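Antistasin (Haementeria officinalis, PDB 1SKZ) inhibits blood coagulation factor Xa, a serine protease, as a secreted, highly disulfide-bonded leech anticoagulant. Local coordinates at residues G7-C19 / T23-V35. Residues are numbered along the deposited sequence; the frame is centred on the assembly and turned at random.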
loop_
_atom_site.group_PDB
_atom_site.type_symbol
_atom_site.label_atom_id
_atom_site.label_comp_id
_atom_site.label_asym_id
_atom_site.label_seq_id
_atom_site.Cartn_x
_atom_site.Cartn_y
_atom_site.Cartn_z
ATOM N N GLY A 7 -1.983 22.692 -3.999
ATOM C CA GLY A 7 -2.316 21.877 -2.800
ATOM C C GLY A 7 -3.647 21.138 -2.795
ATOM O O GLY A 7 -4.701 21.772 -2.648
ATOM N N CYS A 8 -3.590 19.800 -2.781
ATOM C CA CYS A 8 -4.782 18.980 -2.562
ATOM C C CYS A 8 -4.966 18.520 -1.121
ATOM O O CYS A 8 -5.985 17.907 -0.801
ATOM C CB CYS A 8 -4.764 17.748 -3.463
ATOM S SG CYS A 8 -3.217 16.786 -3.421
ATOM N N GLU A 9 -3.981 18.794 -0.257
ATOM C CA GLU A 9 -4.073 18.386 1.151
ATOM C C GLU A 9 -5.321 18.988 1.806
ATOM O O GLU A 9 -6.003 18.321 2.586
ATOM C CB GLU A 9 -2.785 18.749 1.937
ATOM C CG GLU A 9 -2.361 20.247 1.942
ATOM C CD GLU A 9 -1.041 20.514 2.715
ATOM O OE1 GLU A 9 -1.068 20.608 3.968
ATOM O OE2 GLU A 9 0.020 20.665 2.065
ATOM N N GLU A 10 -5.744 20.122 1.259
ATOM C CA GLU A 10 -6.984 20.786 1.645
ATOM C C GLU A 10 -8.073 20.639 0.562
ATOM O O GLU A 10 -9.158 20.092 0.821
ATOM C CB GLU A 10 -6.709 22.274 1.892
ATOM C CG GLU A 10 -5.228 22.625 2.030
ATOM C CD GLU A 10 -4.648 22.315 3.415
ATOM O OE1 GLU A 10 -5.405 21.828 4.289
ATOM O OE2 GLU A 10 -3.439 22.591 3.630
ATOM N N ALA A 11 -7.789 21.172 -0.630
ATOM C CA ALA A 11 -8.760 21.207 -1.728
ATOM C C ALA A 11 -9.473 19.875 -1.909
ATOM O O ALA A 11 -10.697 19.839 -2.060
ATOM C CB ALA A 11 -8.071 21.609 -3.056
ATOM N N GLY A 12 -8.710 18.782 -1.813
ATOM C CA GLY A 12 -9.193 17.491 -2.274
ATOM C C GLY A 12 -9.016 17.338 -3.773
ATOM O O GLY A 12 -8.434 18.190 -4.440
ATOM N N CYS A 13 -9.517 16.240 -4.309
ATOM C CA CYS A 13 -9.217 15.890 -5.694
ATOM C C CYS A 13 -10.450 15.565 -6.529
ATOM O O CYS A 13 -11.390 14.905 -6.052
ATOM C CB CYS A 13 -8.234 14.709 -5.750
ATOM S SG CYS A 13 -6.586 15.147 -5.118
ATOM N N PRO A 14 -10.376 15.880 -7.830
ATOM C CA PRO A 14 -11.386 15.455 -8.806
ATOM C C PRO A 14 -11.589 13.971 -8.669
ATOM O O PRO A 14 -10.635 13.268 -8.332
ATOM C CB PRO A 14 -10.749 15.788 -10.152
ATOM C CG PRO A 14 -9.710 16.854 -9.837
ATOM C CD PRO A 14 -9.237 16.581 -8.453
ATOM N N GLU A 15 -12.782 13.486 -9.010
ATOM C CA GLU A 15 -13.030 12.040 -9.127
ATOM C C GLU A 15 -12.009 11.311 -10.003
ATOM O O GLU A 15 -11.672 11.748 -11.115
ATOM C CB GLU A 15 -14.416 11.760 -9.704
ATOM C CG GLU A 15 -15.531 11.826 -8.705
ATOM C CD GLU A 15 -16.824 12.348 -9.328
ATOM O OE1 GLU A 15 -17.274 11.757 -10.347
ATOM O OE2 GLU A 15 -17.371 13.357 -8.808
ATOM N N GLY A 16 -11.578 10.156 -9.510
ATOM C CA GLY A 16 -10.636 9.347 -10.244
ATOM C C GLY A 16 -9.225 9.693 -9.838
ATOM O O GLY A 16 -8.268 9.160 -10.412
ATOM N N SER A 17 -9.063 10.667 -8.947
ATOM C CA SER A 17 -7.721 10.946 -8.453
ATOM C C SER A 17 -7.728 11.310 -6.986
ATOM O O SER A 17 -8.771 11.597 -6.418
ATOM C CB SER A 17 -7.025 12.045 -9.285
ATOM O OG SER A 17 -7.566 13.316 -9.013
ATOM N N ALA A 18 -6.590 11.085 -6.344
ATOM C CA ALA A 18 -6.452 11.342 -4.921
ATOM C C ALA A 18 -5.170 12.111 -4.646
ATOM O O ALA A 18 -4.272 12.217 -5.511
ATOM C CB ALA A 18 -6.476 10.030 -4.130
ATOM N N CYS A 19 -5.113 12.693 -3.459
ATOM C CA CYS A 19 -4.010 13.559 -3.091
ATOM C C CYS A 19 -2.694 12.841 -2.772
ATOM O O CYS A 19 -2.671 11.867 -1.998
ATOM C CB CYS A 19 -4.440 14.406 -1.915
ATOM S SG CYS A 19 -3.302 15.778 -1.656
ATOM N N THR A 23 3.779 15.539 -3.034
ATOM C CA THR A 23 3.850 16.596 -4.036
ATOM C C THR A 23 2.702 17.570 -3.894
ATOM O O THR A 23 2.755 18.672 -4.423
ATOM C CB THR A 23 3.858 16.032 -5.479
ATOM O OG1 THR A 23 2.652 15.285 -5.724
ATOM C CG2 THR A 23 5.064 15.140 -5.689
ATOM N N ASP A 24 1.728 17.188 -3.082
ATOM C CA ASP A 24 0.469 17.901 -2.907
ATOM C C ASP A 24 -0.308 18.159 -4.198
ATOM O O ASP A 24 -1.196 19.040 -4.249
ATOM C CB ASP A 24 0.679 19.196 -2.132
ATOM C CG ASP A 24 -0.491 19.512 -1.238
ATOM O OD1 ASP A 24 -1.395 18.646 -1.066
ATOM O OD2 ASP A 24 -0.535 20.652 -0.728
ATOM N N ARG A 25 -0.110 17.245 -5.148
ATOM C CA ARG A 25 -0.822 17.231 -6.426
ATOM C C ARG A 25 -1.666 15.926 -6.540
ATOM O O ARG A 25 -1.360 14.920 -5.899
ATOM C CB ARG A 25 0.229 17.362 -7.536
ATOM C CG ARG A 25 -0.224 17.380 -8.989
ATOM C CD ARG A 25 1.013 17.757 -9.891
ATOM N NE ARG A 25 0.942 17.320 -11.301
ATOM C CZ ARG A 25 1.835 16.531 -11.908
ATOM N NH1 ARG A 25 2.739 15.826 -11.220
ATOM N NH2 ARG A 25 1.781 16.400 -13.224
ATOM N N CYS A 26 -2.824 16.028 -7.191
ATOM C CA CYS A 26 -3.770 14.923 -7.335
ATOM C C CYS A 26 -3.329 13.947 -8.397
ATOM O O CYS A 26 -3.950 13.871 -9.461
ATOM C CB CYS A 26 -5.134 15.460 -7.728
ATOM S SG CYS A 26 -5.834 16.485 -6.424
ATOM N N THR A 27 -2.239 13.230 -8.142
ATOM C CA THR A 27 -1.694 12.344 -9.146
ATOM C C THR A 27 -1.908 10.893 -8.749
ATOM O O THR A 27 -1.510 9.976 -9.471
ATOM C CB THR A 27 -0.232 12.612 -9.332
ATOM O OG1 THR A 27 0.393 12.622 -8.048
ATOM C CG2 THR A 27 -0.018 13.995 -9.989
ATOM N N CYS A 28 -2.625 10.680 -7.654
ATOM C CA CYS A 28 -2.781 9.339 -7.105
ATOM C C CYS A 28 -4.078 8.795 -7.598
ATOM O O CYS A 28 -4.991 9.568 -7.868
ATOM C CB CYS A 28 -2.823 9.391 -5.570
ATOM S SG CYS A 28 -1.224 9.796 -4.823
ATOM N N SER A 29 -4.219 7.476 -7.572
ATOM C CA SER A 29 -5.448 6.843 -8.039
ATOM C C SER A 29 -6.555 6.892 -6.995
ATOM O O SER A 29 -7.753 6.793 -7.323
ATOM C CB SER A 29 -5.181 5.393 -8.419
ATOM O OG SER A 29 -4.192 5.344 -9.415
ATOM N N GLY A 30 -6.157 6.978 -5.731
ATOM C CA GLY A 30 -7.134 6.814 -4.671
ATOM C C GLY A 30 -7.293 5.373 -4.181
ATOM O O GLY A 30 -6.898 4.394 -4.849
ATOM N N VAL A 31 -7.843 5.266 -2.977
ATOM C CA VAL A 31 -8.050 3.999 -2.292
ATOM C C VAL A 31 -9.263 3.295 -2.933
ATOM O O VAL A 31 -10.295 3.920 -3.167
ATOM C CB VAL A 31 -8.293 4.276 -0.781
ATOM C CG1 VAL A 31 -8.612 2.997 -0.028
ATOM C CG2 VAL A 31 -7.077 4.974 -0.195
ATOM N N ARG A 32 -9.115 2.029 -3.310
ATOM C CA ARG A 32 -10.207 1.381 -4.036
ATOM C C ARG A 32 -11.081 0.663 -3.030
ATOM O O ARG A 32 -11.478 -0.461 -3.262
ATOM C CB ARG A 32 -9.707 0.353 -5.075
ATOM C CG ARG A 32 -8.873 0.886 -6.224
ATOM C CD ARG A 32 -7.481 1.160 -5.700
ATOM N NE ARG A 32 -6.380 1.055 -6.663
ATOM C CZ ARG A 32 -6.163 1.892 -7.679
ATOM N NH1 ARG A 32 -7.178 2.578 -8.228
ATOM N NH2 ARG A 32 -4.980 1.876 -8.283
ATOM N N CYS A 33 -11.301 1.271 -1.868
ATOM C CA CYS A 33 -12.136 0.674 -0.842
ATOM C C CYS A 33 -12.687 1.757 0.076
ATOM O O CYS A 33 -12.254 2.929 0.031
ATOM C CB CYS A 33 -11.326 -0.310 -0.013
ATOM S SG CYS A 33 -10.206 0.502 1.188
ATOM N N ARG A 34 -13.500 1.295 1.022
ATOM C CA ARG A 34 -14.134 2.125 2.034
ATOM C C ARG A 34 -13.902 1.538 3.428
ATOM O O ARG A 34 -14.708 1.748 4.335
ATOM C CB ARG A 34 -15.651 2.210 1.777
ATOM C CG ARG A 34 -16.040 2.920 0.485
ATOM C CD ARG A 34 -17.548 2.932 0.349
ATOM N NE ARG A 34 -17.997 3.043 -1.042
ATOM C CZ ARG A 34 -19.268 3.210 -1.409
ATOM N NH1 ARG A 34 -20.217 3.385 -0.489
ATOM N NH2 ARG A 34 -19.581 3.261 -2.696
ATOM N N VAL A 35 -12.790 0.839 3.598
ATOM C CA VAL A 35 -12.364 0.372 4.913
ATOM C C VAL A 35 -12.175 1.556 5.887
ATOM O O VAL A 35 -11.616 2.596 5.506
ATOM C CB VAL A 35 -11.033 -0.447 4.783
ATOM C CG1 VAL A 35 -10.432 -0.776 6.146
ATOM C CG2 VAL A 35 -11.318 -1.740 4.019
#
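A18 and C28 form a single antiparallel hydrogen-bonded pair, A18 N giving to C28 O at 2.7 Å and C28 N to A18 O at 3.1 Å. Beside this bridge A18 CB is pressed tightly against G30 CA, 3.3 Å away. Glycine suits this place because a CB there would point at A18 and, at the positive phi of G30, jam against the preceding carbonyl O. In the C13–C26 disulfide each SG stands anti to its own carbonyl carbon, and the bridge turns through a chi3 of -84°. C8 CB packs against C26 SG at 3.4 Å. D24 takes the backbone N-H groups of C8 and E9: OD1 accepts E9 N at 2.7 Å on its syn lone pair, with a weaker bond from C8 N, which also gives to D24 O at 2.9 Å. D24 OD2 lies 2.8 Å from E9 OE2, a close pair of like charges with carboxylate planes 61° apart; one acid may be protonated. P14 O accepts S17 N and S17 OG from the same face of its plane. One disulfide, C13–C26, and a single bridge join the segments, while C8–C19 closes 7-19 on itself. C19 O accepts from R43 of strand 41-43, and C28 is disulfide-bonded to C48, just before strand 49-50; beyond G30 the chain runs past F41 to the reactive bond R34–V35.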